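Protein FimX (Pseudomonas aeruginosa PAO1, PDB 3HV8) belongs to the EAL-domain family and holds the ligand C2E in a pocket of its EAL domain. Local coordinates at residues S32-Q38 against E52-L58; T105-L111 against E137-Q142; I194-V199 against I210-L214; S47-Y51 against M259-F263. Where two conformers were deposited one is given. Residue numbers count along the deposited sequence, not the author numbering.

Contact 1 (S32-Q38 against E52-L58). With C2E (9,9'-[(2R,3R,3aS,5S,7aR,9R,10R,10aS,12S,14aR)-3,5,10,12-tetrahydroxy-5,12-dioxidooctahydro-2H,7H-difuro[3,2-d:3',2'-j][1,3,7,9,2,8]tetraoxadiphosphacyclododecine-2,9-diyl]bis(2-amino-1,9-dihydro-6H-purin-6-one)), chain B.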
# COMPACT_ATOMS: atom_id res chain seq x y z
N SER A 32 -11.07 -15.77 -9.06
CA SER A 32 -9.82 -16.26 -9.63
C SER A 32 -8.69 -15.26 -9.43
O SER A 32 -7.95 -14.94 -10.37
CB SER A 32 -9.97 -16.62 -11.11
OG SER A 32 -8.92 -17.50 -11.49
N PHE A 33 -8.60 -14.77 -8.21
CA PHE A 33 -7.51 -13.92 -7.73
C PHE A 33 -7.05 -14.47 -6.39
O PHE A 33 -7.78 -15.21 -5.71
CB PHE A 33 -7.96 -12.47 -7.52
CG PHE A 33 -8.31 -11.74 -8.78
CD1 PHE A 33 -7.33 -11.09 -9.53
CD2 PHE A 33 -9.63 -11.67 -9.22
CE1 PHE A 33 -7.65 -10.41 -10.67
CE2 PHE A 33 -9.95 -10.98 -10.38
CZ PHE A 33 -8.95 -10.34 -11.11
N ARG A 34 -5.85 -14.09 -5.98
CA ARG A 34 -5.35 -14.48 -4.68
C ARG A 34 -4.71 -13.26 -4.02
O ARG A 34 -3.98 -12.52 -4.68
CB ARG A 34 -4.34 -15.60 -4.82
CG ARG A 34 -3.64 -15.98 -3.53
CD ARG A 34 -2.77 -17.21 -3.73
NE ARG A 34 -3.57 -18.36 -4.15
CZ ARG A 34 -3.12 -19.37 -4.88
NH1 ARG A 34 -3.93 -20.36 -5.22
NH2 ARG A 34 -1.85 -19.38 -5.29
N LEU A 35 -4.97 -13.06 -2.74
CA LEU A 35 -4.25 -12.04 -1.97
C LEU A 35 -3.02 -12.64 -1.29
O LEU A 35 -3.10 -13.71 -0.66
CB LEU A 35 -5.16 -11.42 -0.92
CG LEU A 35 -6.42 -10.74 -1.45
CD1 LEU A 35 -7.23 -10.11 -0.34
CD2 LEU A 35 -6.05 -9.71 -2.51
N LEU A 36 -1.89 -11.94 -1.41
CA LEU A 36 -0.71 -12.24 -0.62
C LEU A 36 -0.51 -11.10 0.39
O LEU A 36 -1.03 -9.99 0.21
CB LEU A 36 0.52 -12.37 -1.51
CG LEU A 36 0.39 -13.32 -2.70
CD1 LEU A 36 1.71 -13.30 -3.49
CD2 LEU A 36 0.03 -14.73 -2.23
N PHE A 37 0.28 -11.37 1.42
CA PHE A 37 0.47 -10.48 2.55
C PHE A 37 1.94 -10.37 2.85
O PHE A 37 2.63 -11.38 2.97
CB PHE A 37 -0.29 -11.04 3.76
CG PHE A 37 -1.75 -11.25 3.49
CD1 PHE A 37 -2.65 -10.22 3.64
CD2 PHE A 37 -2.21 -12.48 3.04
CE1 PHE A 37 -3.99 -10.40 3.35
CE2 PHE A 37 -3.55 -12.67 2.76
CZ PHE A 37 -4.44 -11.63 2.92
N GLN A 38 2.44 -9.14 2.94
CA GLN A 38 3.85 -8.94 3.28
C GLN A 38 3.95 -8.07 4.51
O GLN A 38 3.51 -6.92 4.51
CB GLN A 38 4.62 -8.32 2.11
CG GLN A 38 6.11 -8.18 2.43
CD GLN A 38 6.94 -7.67 1.28
OE1 GLN A 38 6.43 -7.05 0.35
NE2 GLN A 38 8.24 -7.94 1.34
N GLU A 52 1.02 -5.54 4.23
CA GLU A 52 0.59 -5.04 2.93
C GLU A 52 -0.07 -6.15 2.14
O GLU A 52 0.44 -7.28 2.10
CB GLU A 52 1.78 -4.49 2.14
CG GLU A 52 1.40 -3.92 0.79
CD GLU A 52 2.59 -3.43 0.01
OE1 GLU A 52 3.74 -3.77 0.37
OE2 GLU A 52 2.38 -2.66 -0.95
N VAL A 53 -1.20 -5.83 1.53
CA VAL A 53 -1.91 -6.74 0.64
C VAL A 53 -1.41 -6.56 -0.80
O VAL A 53 -1.30 -5.44 -1.30
CB VAL A 53 -3.42 -6.46 0.70
CG1 VAL A 53 -4.18 -7.34 -0.29
CG2 VAL A 53 -3.95 -6.67 2.14
N LEU A 54 -1.07 -7.67 -1.44
CA LEU A 54 -0.60 -7.67 -2.83
C LEU A 54 -1.42 -8.66 -3.64
O LEU A 54 -1.68 -9.79 -3.19
CB LEU A 54 0.88 -8.03 -2.91
CG LEU A 54 1.81 -7.04 -2.19
CD1 LEU A 54 3.19 -7.63 -1.96
CD2 LEU A 54 1.91 -5.72 -2.95
N LEU A 55 -1.82 -8.25 -4.83
CA LEU A 55 -2.76 -9.02 -5.65
C LEU A 55 -2.10 -9.92 -6.68
O LEU A 55 -1.16 -9.51 -7.35
CB LEU A 55 -3.68 -8.05 -6.40
CG LEU A 55 -4.73 -8.72 -7.28
CD1 LEU A 55 -5.71 -9.53 -6.43
CD2 LEU A 55 -5.46 -7.67 -8.08
N ARG A 56 -2.59 -11.14 -6.83
CA ARG A 56 -2.17 -11.99 -7.94
C ARG A 56 -3.42 -12.47 -8.67
O ARG A 56 -4.42 -12.82 -8.05
CB ARG A 56 -1.39 -13.20 -7.46
CG ARG A 56 -0.14 -12.88 -6.66
CD ARG A 56 0.91 -12.22 -7.56
NE ARG A 56 2.15 -11.91 -6.85
CZ ARG A 56 2.46 -10.71 -6.36
NH1 ARG A 56 1.60 -9.71 -6.48
NH2 ARG A 56 3.62 -10.53 -5.73
N LEU A 57 -3.38 -12.45 -10.00
CA LEU A 57 -4.42 -13.08 -10.79
C LEU A 57 -4.12 -14.58 -10.86
O LEU A 57 -2.96 -14.97 -10.93
CB LEU A 57 -4.45 -12.46 -12.19
CG LEU A 57 -5.17 -13.22 -13.30
CD1 LEU A 57 -6.67 -13.21 -13.08
CD2 LEU A 57 -4.83 -12.59 -14.67
N LEU A 58 -5.15 -15.42 -10.81
CA LEU A 58 -4.92 -16.85 -10.98
C LEU A 58 -5.37 -17.19 -12.38
O LEU A 58 -6.53 -16.98 -12.73
CB LEU A 58 -5.70 -17.66 -9.93
CG LEU A 58 -5.32 -17.42 -8.46
CD1 LEU A 58 -6.27 -18.22 -7.57
CD2 LEU A 58 -3.87 -17.78 -8.16
P1 C2E B . 4.57 -1.67 -5.30
O2P C2E B . 4.72 -0.37 -4.38
O1P C2E B . 5.75 -1.68 -6.20
O5' C2E B . 4.69 -3.06 -4.52
C5' C2E B . 6.02 -3.53 -4.20
C4' C2E B . 6.56 -4.56 -5.21
O4' C2E B . 7.86 -5.01 -4.75
C3' C2E B . 5.65 -5.77 -5.11
O3' C2E B . 5.49 -6.36 -6.41
C2' C2E B . 6.36 -6.70 -4.10
O2' C2E B . 6.09 -8.08 -4.31
C1' C2E B . 7.82 -6.39 -4.40
N9 C2E B . 8.74 -6.62 -3.30
C8 C2E B . 8.42 -6.75 -1.97
N7 C2E B . 9.52 -6.76 -1.25
C5 C2E B . 10.59 -6.66 -2.10
C6 C2E B . 11.99 -6.63 -1.90
O6 C2E B . 12.51 -6.66 -0.78
N1 C2E B . 12.75 -6.54 -3.00
C2 C2E B . 12.21 -6.48 -4.25
N2 C2E B . 13.06 -6.39 -5.32
N3 C2E B . 10.92 -6.51 -4.45
C4 C2E B . 10.09 -6.59 -3.40
P11 C2E B . 4.00 -6.77 -6.85
O21 C2E B . 4.10 -7.46 -8.26
O11 C2E B . 3.34 -7.57 -5.80
O5A C2E B . 3.22 -5.40 -6.94
C5A C2E B . 3.65 -4.42 -7.90
C4A C2E B . 2.67 -3.25 -7.94
O4A C2E B . 1.37 -3.73 -8.33
C3A C2E B . 2.44 -2.56 -6.59
O3A C2E B . 3.39 -1.53 -6.33
C2A C2E B . 1.09 -1.88 -6.85
O2A C2E B . 1.26 -0.72 -7.67
C1A C2E B . 0.38 -2.93 -7.72
N91 C2E B . -0.44 -3.78 -6.87
C81 C2E B . -0.10 -4.93 -6.23
N71 C2E B . -1.14 -5.37 -5.57
C51 C2E B . -2.21 -4.56 -5.81
C61 C2E B . -3.57 -4.54 -5.43
O61 C2E B . -4.06 -5.33 -4.62
N11 C2E B . -4.31 -3.52 -5.94
C21 C2E B . -3.80 -2.56 -6.78
N21 C2E B . -4.60 -1.55 -7.21
N31 C2E B . -2.53 -2.55 -7.12
C41 C2E B . -1.75 -3.54 -6.66
O HOH W 1 5.76 -4.85 -1.08
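Leu58, Leu36 and Phe33 lose the most surface in this antiparallel pairing. Leu58 N donates to Ser32 O at 2.9 Å, and Ser32 OG donates to Leu58 O at 2.7 Å. Leu58 CD2 lies over one face of the Arg34 guanidinium, 3.7 Å from Arg34 CZ; that guanidinium forms a salt bridge with Glu64. Leu36 pairs with Leu54 through two bonds, Leu36 N to Leu54 O and Leu54 N to Leu36 O, both 2.8 Å. Leu36 CD1 sits 3.7 Å from Arg56 NE, over the guanidinium face. Arg56 rests on leucine while its NH1 and NH2 reach C2E O11 at 2.8 and 3.0 Å. Phe33 lies on the other face of the sheet, which packs on helices 20-30 and 80-96. Its CD1 meets Leu55 CD1 at 3.8 Å, and Leu57 CD1 makes an off-centre CH-pi contact. Leu55 N and Gln38 NE2 each donate to C2E, at N71 and N7, both 3.1 Å. This is a beta hairpin forming one wall of the C2E pocket in the EAL barrel.

Contact 2 (T105-L111 against E137-Q142). With C2E (9,9'-[(2R,3R,3aS,5S,7aR,9R,10R,10aS,12S,14aR)-3,5,10,12-tetrahydroxy-5,12-dioxidooctahydro-2H,7H-difuro[3,2-d:3',2'-j][1,3,7,9,2,8]tetraoxadiphosphacyclododecine-2,9-diyl]bis(2-amino-1,9-dihydro-6H-purin-6-one)), chain B.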
# COMPACT_ATOMS: atom_id res chain seq x y z
N THR A 105 -4.31 -6.64 13.83
CA THR A 105 -3.93 -6.60 12.42
C THR A 105 -4.39 -5.32 11.74
O THR A 105 -5.51 -4.87 11.94
CB THR A 105 -4.57 -7.78 11.64
OG1 THR A 105 -4.44 -8.99 12.39
CG2 THR A 105 -3.90 -7.95 10.27
N LYS A 106 -3.50 -4.74 10.93
CA LYS A 106 -3.84 -3.61 10.08
C LYS A 106 -3.38 -3.97 8.67
O LYS A 106 -2.28 -4.51 8.51
CB LYS A 106 -3.13 -2.37 10.59
CG LYS A 106 -3.40 -1.11 9.83
CD LYS A 106 -2.75 0.10 10.49
CE LYS A 106 -3.41 0.45 11.81
NZ LYS A 106 -3.12 1.87 12.22
N LEU A 107 -4.20 -3.69 7.67
CA LEU A 107 -3.85 -4.02 6.28
C LEU A 107 -3.67 -2.76 5.45
O LEU A 107 -4.49 -1.85 5.51
CB LEU A 107 -4.91 -4.89 5.62
CG LEU A 107 -5.09 -6.30 6.19
CD1 LEU A 107 -6.14 -7.05 5.37
CD2 LEU A 107 -3.75 -7.06 6.20
N PHE A 108 -2.58 -2.74 4.67
CA PHE A 108 -2.29 -1.68 3.71
C PHE A 108 -2.76 -2.15 2.34
O PHE A 108 -2.29 -3.19 1.84
CB PHE A 108 -0.79 -1.39 3.67
CG PHE A 108 -0.27 -0.66 4.88
CD1 PHE A 108 0.20 0.65 4.76
CD2 PHE A 108 -0.23 -1.26 6.12
CE1 PHE A 108 0.68 1.34 5.86
CE2 PHE A 108 0.24 -0.58 7.23
CZ PHE A 108 0.71 0.73 7.09
N VAL A 109 -3.71 -1.42 1.75
CA VAL A 109 -4.38 -1.87 0.54
C VAL A 109 -4.21 -0.83 -0.55
O VAL A 109 -4.53 0.35 -0.36
CB VAL A 109 -5.89 -2.10 0.81
CG1 VAL A 109 -6.64 -2.44 -0.48
CG2 VAL A 109 -6.08 -3.17 1.87
N HIS A 110 -3.73 -1.25 -1.71
CA HIS A 110 -3.52 -0.37 -2.85
C HIS A 110 -4.82 0.10 -3.48
O HIS A 110 -5.81 -0.65 -3.53
CB HIS A 110 -2.72 -1.09 -3.93
CG HIS A 110 -1.29 -1.33 -3.59
ND1 HIS A 110 -0.34 -0.32 -3.64
CD2 HIS A 110 -0.63 -2.45 -3.23
CE1 HIS A 110 0.84 -0.82 -3.31
NE2 HIS A 110 0.69 -2.11 -3.05
N LEU A 111 -4.82 1.34 -3.97
CA LEU A 111 -5.88 1.85 -4.83
C LEU A 111 -5.31 2.24 -6.18
O LEU A 111 -4.29 2.95 -6.26
CB LEU A 111 -6.55 3.06 -4.20
CG LEU A 111 -7.33 2.78 -2.92
CD1 LEU A 111 -7.90 4.10 -2.39
CD2 LEU A 111 -8.44 1.73 -3.12
N GLU A 137 -9.47 2.29 12.35
CA GLU A 137 -8.04 2.09 12.09
C GLU A 137 -7.69 0.62 11.83
O GLU A 137 -6.80 0.06 12.49
CB GLU A 137 -7.19 2.62 13.25
CG GLU A 137 -7.85 3.67 14.12
CD GLU A 137 -8.31 4.88 13.35
OE1 GLU A 137 -9.34 5.47 13.75
OE2 GLU A 137 -7.65 5.25 12.35
N SER A 138 -8.39 -0.02 10.90
CA SER A 138 -8.04 -1.38 10.51
C SER A 138 -7.39 -1.38 9.13
O SER A 138 -6.55 -2.22 8.83
CB SER A 138 -9.28 -2.26 10.47
OG SER A 138 -9.71 -2.60 11.78
N LEU A 139 -7.82 -0.44 8.29
CA LEU A 139 -7.37 -0.35 6.91
C LEU A 139 -6.57 0.92 6.65
O LEU A 139 -6.95 2.01 7.10
CB LEU A 139 -8.57 -0.32 5.97
CG LEU A 139 -9.01 -1.58 5.23
CD1 LEU A 139 -8.57 -2.86 5.93
CD2 LEU A 139 -10.52 -1.56 4.97
N VAL A 140 -5.48 0.78 5.90
CA VAL A 140 -4.72 1.90 5.40
C VAL A 140 -4.70 1.83 3.89
O VAL A 140 -4.22 0.83 3.33
CB VAL A 140 -3.24 1.84 5.87
CG1 VAL A 140 -2.52 3.11 5.46
CG2 VAL A 140 -3.14 1.60 7.39
N PHE A 141 -5.22 2.85 3.21
CA PHE A 141 -5.25 2.85 1.74
C PHE A 141 -4.01 3.51 1.16
O PHE A 141 -3.63 4.61 1.60
CB PHE A 141 -6.53 3.50 1.23
CG PHE A 141 -7.74 2.68 1.51
CD1 PHE A 141 -8.07 1.64 0.67
CD2 PHE A 141 -8.47 2.88 2.67
CE1 PHE A 141 -9.16 0.82 0.95
CE2 PHE A 141 -9.56 2.08 2.95
CZ PHE A 141 -9.91 1.05 2.09
N GLN A 142 -3.36 2.82 0.24
CA GLN A 142 -2.13 3.30 -0.36
C GLN A 142 -2.40 3.86 -1.73
O GLN A 142 -3.07 3.23 -2.55
CB GLN A 142 -1.10 2.17 -0.48
CG GLN A 142 -0.84 1.45 0.81
CD GLN A 142 0.28 0.43 0.69
OE1 GLN A 142 1.31 0.56 1.34
NE2 GLN A 142 0.07 -0.59 -0.15
P1 C2E B . 4.57 -1.67 -5.30
O2P C2E B . 4.72 -0.37 -4.38
O1P C2E B . 5.75 -1.68 -6.20
O5' C2E B . 4.69 -3.06 -4.52
C5' C2E B . 6.02 -3.53 -4.20
C4' C2E B . 6.56 -4.56 -5.21
O4' C2E B . 7.86 -5.01 -4.75
C3' C2E B . 5.65 -5.77 -5.11
O3' C2E B . 5.49 -6.36 -6.41
C2' C2E B . 6.36 -6.70 -4.10
O2' C2E B . 6.09 -8.08 -4.31
C1' C2E B . 7.82 -6.39 -4.40
N9 C2E B . 8.74 -6.62 -3.30
C8 C2E B . 8.42 -6.75 -1.97
N7 C2E B . 9.52 -6.76 -1.25
C5 C2E B . 10.59 -6.66 -2.10
C6 C2E B . 11.99 -6.63 -1.90
O6 C2E B . 12.51 -6.66 -0.78
N1 C2E B . 12.75 -6.54 -3.00
C2 C2E B . 12.21 -6.48 -4.25
N2 C2E B . 13.06 -6.39 -5.32
N3 C2E B . 10.92 -6.51 -4.45
C4 C2E B . 10.09 -6.59 -3.40
P11 C2E B . 4.00 -6.77 -6.85
O21 C2E B . 4.10 -7.46 -8.26
O11 C2E B . 3.34 -7.57 -5.80
O5A C2E B . 3.22 -5.40 -6.94
C5A C2E B . 3.65 -4.42 -7.90
C4A C2E B . 2.67 -3.25 -7.94
O4A C2E B . 1.37 -3.73 -8.33
C3A C2E B . 2.44 -2.56 -6.59
O3A C2E B . 3.39 -1.53 -6.33
C2A C2E B . 1.09 -1.88 -6.85
O2A C2E B . 1.26 -0.72 -7.67
C1A C2E B . 0.38 -2.93 -7.72
N91 C2E B . -0.44 -3.78 -6.87
C81 C2E B . -0.10 -4.93 -6.23
N71 C2E B . -1.14 -5.37 -5.57
C51 C2E B . -2.21 -4.56 -5.81
C61 C2E B . -3.57 -4.54 -5.43
O61 C2E B . -4.06 -5.33 -4.62
N11 C2E B . -4.31 -3.52 -5.94
C21 C2E B . -3.80 -2.56 -6.78
N21 C2E B . -4.60 -1.55 -7.21
N31 C2E B . -2.53 -2.55 -7.12
C41 C2E B . -1.75 -3.54 -6.66
O HOH W 2 -6.15 -2.33 14.18
O HOH W 3 -0.37 2.22 -4.32
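Glu137 opens segment 137-142 in a loop, where water 2 donates to its O at 3.0 Å and weakly to Thr105 O at 3.4 Å. Ser138 O then accepts from Leu107 N at 3.0 Å and starts the parallel pairing. Leu139 adds an apolar touch, with CD1 4.2 Å from Leu107 CB. Val140 bonds both ways: its N to Leu107 O and its O from Val109 N, each 2.8 Å. On the other face of the sheet Val140 CB stands over the Phe108 ring, 3.9 Å from its centroid, a CH-pi contact. Phe141 CD1 meets Leu111 CD2 at 3.8 Å. Gln142 is the most covered residue. Its N donates to Val109 O at 2.8 Å, and its O accepts from Leu111 N at 2.9 Å. Gln142 NE2 lies over one face of the His110 ring, 3.3 Å from His110 CE1, and bonds to Glu52. C2E covers the opposite ring face. Two helices, 113-116 and 121-132, join these neighbouring parallel strands, a beta-alpha-beta crossover of the EAL barrel.

Contact 3 (I194-V199 against I210-L214)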
# COMPACT_ATOMS: atom_id res chain seq x y z
N ILE A 194 8.61 5.29 1.21
CA ILE A 194 9.52 5.86 0.23
C ILE A 194 9.86 4.86 -0.88
O ILE A 194 9.76 3.65 -0.70
CB ILE A 194 10.80 6.44 0.88
CG1 ILE A 194 11.73 5.32 1.37
CG2 ILE A 194 10.44 7.42 2.01
CD1 ILE A 194 13.11 5.85 1.77
N ASP A 195 10.24 5.40 -2.03
CA ASP A 195 10.56 4.58 -3.19
C ASP A 195 11.77 3.68 -2.91
O ASP A 195 12.73 4.10 -2.26
CB ASP A 195 10.86 5.48 -4.38
CG ASP A 195 10.90 4.70 -5.68
OD1 ASP A 195 9.82 4.33 -6.17
OD2 ASP A 195 12.02 4.46 -6.18
N GLY A 196 11.73 2.45 -3.42
CA GLY A 196 12.80 1.49 -3.23
C GLY A 196 14.14 1.93 -3.78
O GLY A 196 15.19 1.43 -3.36
N SER A 197 14.12 2.87 -4.72
CA SER A 197 15.36 3.40 -5.29
C SER A 197 16.28 4.00 -4.22
O SER A 197 17.51 4.01 -4.38
CB SER A 197 15.07 4.43 -6.37
OG SER A 197 14.41 5.57 -5.84
N PHE A 198 15.70 4.48 -3.13
CA PHE A 198 16.48 5.17 -2.10
C PHE A 198 17.34 4.25 -1.25
O PHE A 198 18.22 4.73 -0.53
CB PHE A 198 15.60 6.03 -1.21
CG PHE A 198 15.08 7.26 -1.88
CD1 PHE A 198 15.85 8.41 -1.94
CD2 PHE A 198 13.82 7.28 -2.45
CE1 PHE A 198 15.39 9.56 -2.56
CE2 PHE A 198 13.34 8.42 -3.08
CZ PHE A 198 14.13 9.56 -3.13
N VAL A 199 17.09 2.94 -1.31
CA VAL A 199 17.94 2.02 -0.54
C VAL A 199 18.92 1.25 -1.42
O VAL A 199 19.52 0.27 -0.98
CB VAL A 199 17.14 1.04 0.36
CG1 VAL A 199 16.38 1.82 1.41
CG2 VAL A 199 16.22 0.16 -0.47
N ILE A 210 21.15 11.29 1.48
CA ILE A 210 19.87 11.53 0.84
C ILE A 210 18.75 10.80 1.58
O ILE A 210 17.70 11.37 1.85
CB ILE A 210 19.88 11.13 -0.65
CG1 ILE A 210 20.67 12.17 -1.46
CG2 ILE A 210 18.45 11.01 -1.19
CD1 ILE A 210 20.82 11.82 -2.93
N LEU A 211 18.99 9.54 1.91
CA LEU A 211 18.00 8.73 2.61
C LEU A 211 17.71 9.29 4.01
O LEU A 211 16.55 9.42 4.42
CB LEU A 211 18.48 7.28 2.72
CG LEU A 211 17.64 6.29 3.53
CD1 LEU A 211 16.25 6.15 2.93
CD2 LEU A 211 18.35 4.95 3.57
N LYS A 212 18.78 9.62 4.73
CA LYS A 212 18.64 10.20 6.06
C LYS A 212 17.86 11.51 6.04
O LYS A 212 16.99 11.73 6.88
CB LYS A 212 20.02 10.40 6.70
CG LYS A 212 20.59 9.13 7.30
CD LYS A 212 21.84 9.43 8.12
CE LYS A 212 23.11 9.07 7.37
NZ LYS A 212 23.30 7.60 7.31
N GLY A 213 18.17 12.38 5.09
CA GLY A 213 17.48 13.66 4.98
C GLY A 213 16.00 13.52 4.66
O GLY A 213 15.15 14.27 5.15
N LEU A 214 15.68 12.54 3.82
CA LEU A 214 14.30 12.29 3.43
C LEU A 214 13.49 11.85 4.64
O LEU A 214 12.41 12.39 4.92
CB LEU A 214 14.28 11.22 2.34
CG LEU A 214 12.95 10.87 1.73
CD1 LEU A 214 12.34 12.12 1.10
CD2 LEU A 214 13.15 9.80 0.67
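A methyl group sits almost exactly on the axis of an aromatic ring here. Leu214 CD2 is 3.8 Å from the centroid of the Phe198 ring and only 3° off the ring normal, a clean CH-pi contact. The same methyl also touches Ile194 CG2 at 3.8 Å, so Leu214 fits between the ring and the end of strand 191-194. Ile210, one helical turn earlier, approaches the ring edge instead, with CG2 3.7 Å from Phe198 CE1. The two segments belong to one beta-alpha unit of the EAL barrel: strand 191-194 runs into a loop and then into helix 205-220, which folds back against that loop. The loop has its own shape. Asp195 OD2 accepts from Ser197 N at 3.0 Å, an Asx turn, and from Ser197 OG at 2.7 Å. A short 3-10 segment, 196-198, follows and presents Phe198 to the helix. Across the segments the contact is wholly apolar. Leu211 is the third helix residue involved. Its CD1 meets Ile194 CD1 at 3.4 Å, and its CD2 lies 4.3 Å from Val199 CG1. Leu211 also touches Leu202 in a loop and Leu239 on helix 233-242.

Contact 4 (S47-Y51 against M259-F263)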
# COMPACT_ATOMS: atom_id res chain seq x y z
N SER A 47 2.67 -1.90 18.43
CA SER A 47 2.18 -3.26 18.64
C SER A 47 1.29 -3.82 17.53
O SER A 47 0.92 -4.99 17.57
CB SER A 47 1.47 -3.37 19.99
OG SER A 47 0.30 -2.58 20.01
N HIS A 48 0.95 -3.01 16.54
CA HIS A 48 0.12 -3.49 15.44
C HIS A 48 0.84 -4.56 14.63
O HIS A 48 2.05 -4.49 14.44
CB HIS A 48 -0.26 -2.34 14.50
CG HIS A 48 -1.19 -1.33 15.10
ND1 HIS A 48 -0.75 -0.18 15.72
CD2 HIS A 48 -2.54 -1.29 15.15
CE1 HIS A 48 -1.79 0.52 16.13
NE2 HIS A 48 -2.89 -0.13 15.80
N GLU A 49 0.08 -5.54 14.14
CA GLU A 49 0.60 -6.51 13.18
C GLU A 49 0.21 -6.05 11.78
O GLU A 49 -0.87 -6.37 11.27
CB GLU A 49 0.04 -7.90 13.49
CG GLU A 49 0.25 -8.26 14.95
CD GLU A 49 0.05 -9.73 15.25
OE1 GLU A 49 -0.48 -10.45 14.39
OE2 GLU A 49 0.42 -10.15 16.37
N ASN A 50 1.09 -5.28 11.17
CA ASN A 50 0.79 -4.66 9.88
C ASN A 50 1.18 -5.57 8.73
O ASN A 50 2.28 -6.13 8.72
CB ASN A 50 1.54 -3.33 9.73
CG ASN A 50 1.17 -2.30 10.81
OD1 ASN A 50 2.00 -1.93 11.63
ND2 ASN A 50 -0.05 -1.84 10.78
N TYR A 51 0.30 -5.71 7.73
CA TYR A 51 0.67 -6.36 6.47
C TYR A 51 0.22 -5.53 5.28
O TYR A 51 -0.86 -4.91 5.31
CB TYR A 51 -0.02 -7.71 6.31
CG TYR A 51 0.38 -8.79 7.28
CD1 TYR A 51 1.34 -9.74 6.92
CD2 TYR A 51 -0.23 -8.91 8.51
CE1 TYR A 51 1.70 -10.76 7.79
CE2 TYR A 51 0.11 -9.93 9.38
CZ TYR A 51 1.08 -10.85 9.01
OH TYR A 51 1.41 -11.87 9.88
N MET A 259 -0.92 -14.87 6.83
CA MET A 259 -0.46 -13.90 7.82
C MET A 259 0.03 -14.61 9.07
O MET A 259 -0.70 -14.70 10.07
CB MET A 259 -1.58 -12.92 8.18
CG MET A 259 -1.88 -11.89 7.10
SD MET A 259 -3.26 -10.79 7.54
CE MET A 259 -4.66 -11.81 7.10
N ASP A 260 1.25 -15.13 9.03
CA ASP A 260 1.79 -15.81 10.21
C ASP A 260 3.19 -15.34 10.59
O ASP A 260 3.98 -16.09 11.15
CB ASP A 260 1.71 -17.35 10.08
CG ASP A 260 2.15 -17.86 8.72
OD1 ASP A 260 2.85 -17.13 8.00
OD2 ASP A 260 1.80 -19.01 8.38
N TYR A 261 3.47 -14.07 10.30
CA TYR A 261 4.72 -13.46 10.71
C TYR A 261 4.73 -13.29 12.22
O TYR A 261 3.72 -12.93 12.83
CB TYR A 261 4.91 -12.09 10.04
CG TYR A 261 6.26 -11.49 10.26
CD1 TYR A 261 6.45 -10.47 11.19
CD2 TYR A 261 7.38 -11.95 9.55
CE1 TYR A 261 7.70 -9.92 11.40
CE2 TYR A 261 8.63 -11.41 9.76
CZ TYR A 261 8.79 -10.40 10.68
OH TYR A 261 10.03 -9.85 10.90
N ASP A 262 5.89 -13.54 12.83
CA ASP A 262 6.06 -13.35 14.25
C ASP A 262 6.54 -11.92 14.52
O ASP A 262 7.74 -11.64 14.45
CB ASP A 262 7.08 -14.36 14.78
CG ASP A 262 7.13 -14.41 16.29
OD1 ASP A 262 6.34 -13.68 16.93
OD2 ASP A 262 7.95 -15.18 16.84
N PHE A 263 5.61 -11.02 14.82
CA PHE A 263 5.95 -9.63 15.08
C PHE A 263 6.58 -9.44 16.47
O PHE A 263 7.34 -8.50 16.70
CB PHE A 263 4.72 -8.72 14.96
CG PHE A 263 4.18 -8.60 13.55
CD1 PHE A 263 4.60 -7.58 12.71
CD2 PHE A 263 3.24 -9.50 13.08
CE1 PHE A 263 4.10 -7.47 11.43
CE2 PHE A 263 2.74 -9.40 11.80
CZ PHE A 263 3.17 -8.38 10.97
O HOH W 4 2.94 -11.78 16.07
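Tyr51 and Phe263 both take the m rotamer, and these conformations bring their rings together. The Phe263 edge points at the Tyr51 face in an offset edge-to-face pair, with centroids 5.2 Å apart and planes at 87°. Met259 covers the opposite face of Tyr51. Its chi angles are m, t and m, which lays the chain along the ring: Met259 CG is 3.5 Å from the Tyr51 centroid, nearly on the normal, and Met259 SD is 4.2 Å from it, a Met-aromatic contact of oblique geometry. The Tyr51 ring is thus held between a thioether side chain and an aromatic edge. Its hydroxyl is also used, since Tyr261 N donates to Tyr51 OH at 3.0 Å. Tyr261 itself is t at chi1, and the Tyr261 ring turns off to Pro39 and Ile41 of strand 33-42.

Glu49 CA makes a CH-pi contact with Phe263, 3.8 Å from the ring centroid and over its face. With chi1 m and chi2 t, the Glu49 carboxylate reaches out so that water 4 links Glu49 OE2 and Phe263 N, 3.0 Å from each; Glu49 OE1 bonds to His103. Asn50 points away from the tail, as expected of a strand whose side chains alternate. The site is a C-terminal tail folded back on the start of strand 49-58 of the EAL barrel.

How the contacts relate
Contacts 1, 2 and 3 are buried; contacts 1 and 2 lie in neighbouring parts of one sheet. Val53 N of contact 1 meets Phe108 O of contact 2, and Glu52 approaches Gln142 and His110. Both also touch C2E. Their chemistry is mostly backbone hydrogen bonding, antiparallel in contact 1 and parallel in contact 2. Contact 4 shares strand 49-58 with contact 1 but is partly buried, and it relies on rings and one hydrogen bond from a backbone N to a tyrosine hydroxyl. Contact 3 stands apart, its centre at least 22 Å from the others, and joins a loop to a helix by apolar side chains. Contacts 2 and 3 nest inside the chain loop that contact 4 closes.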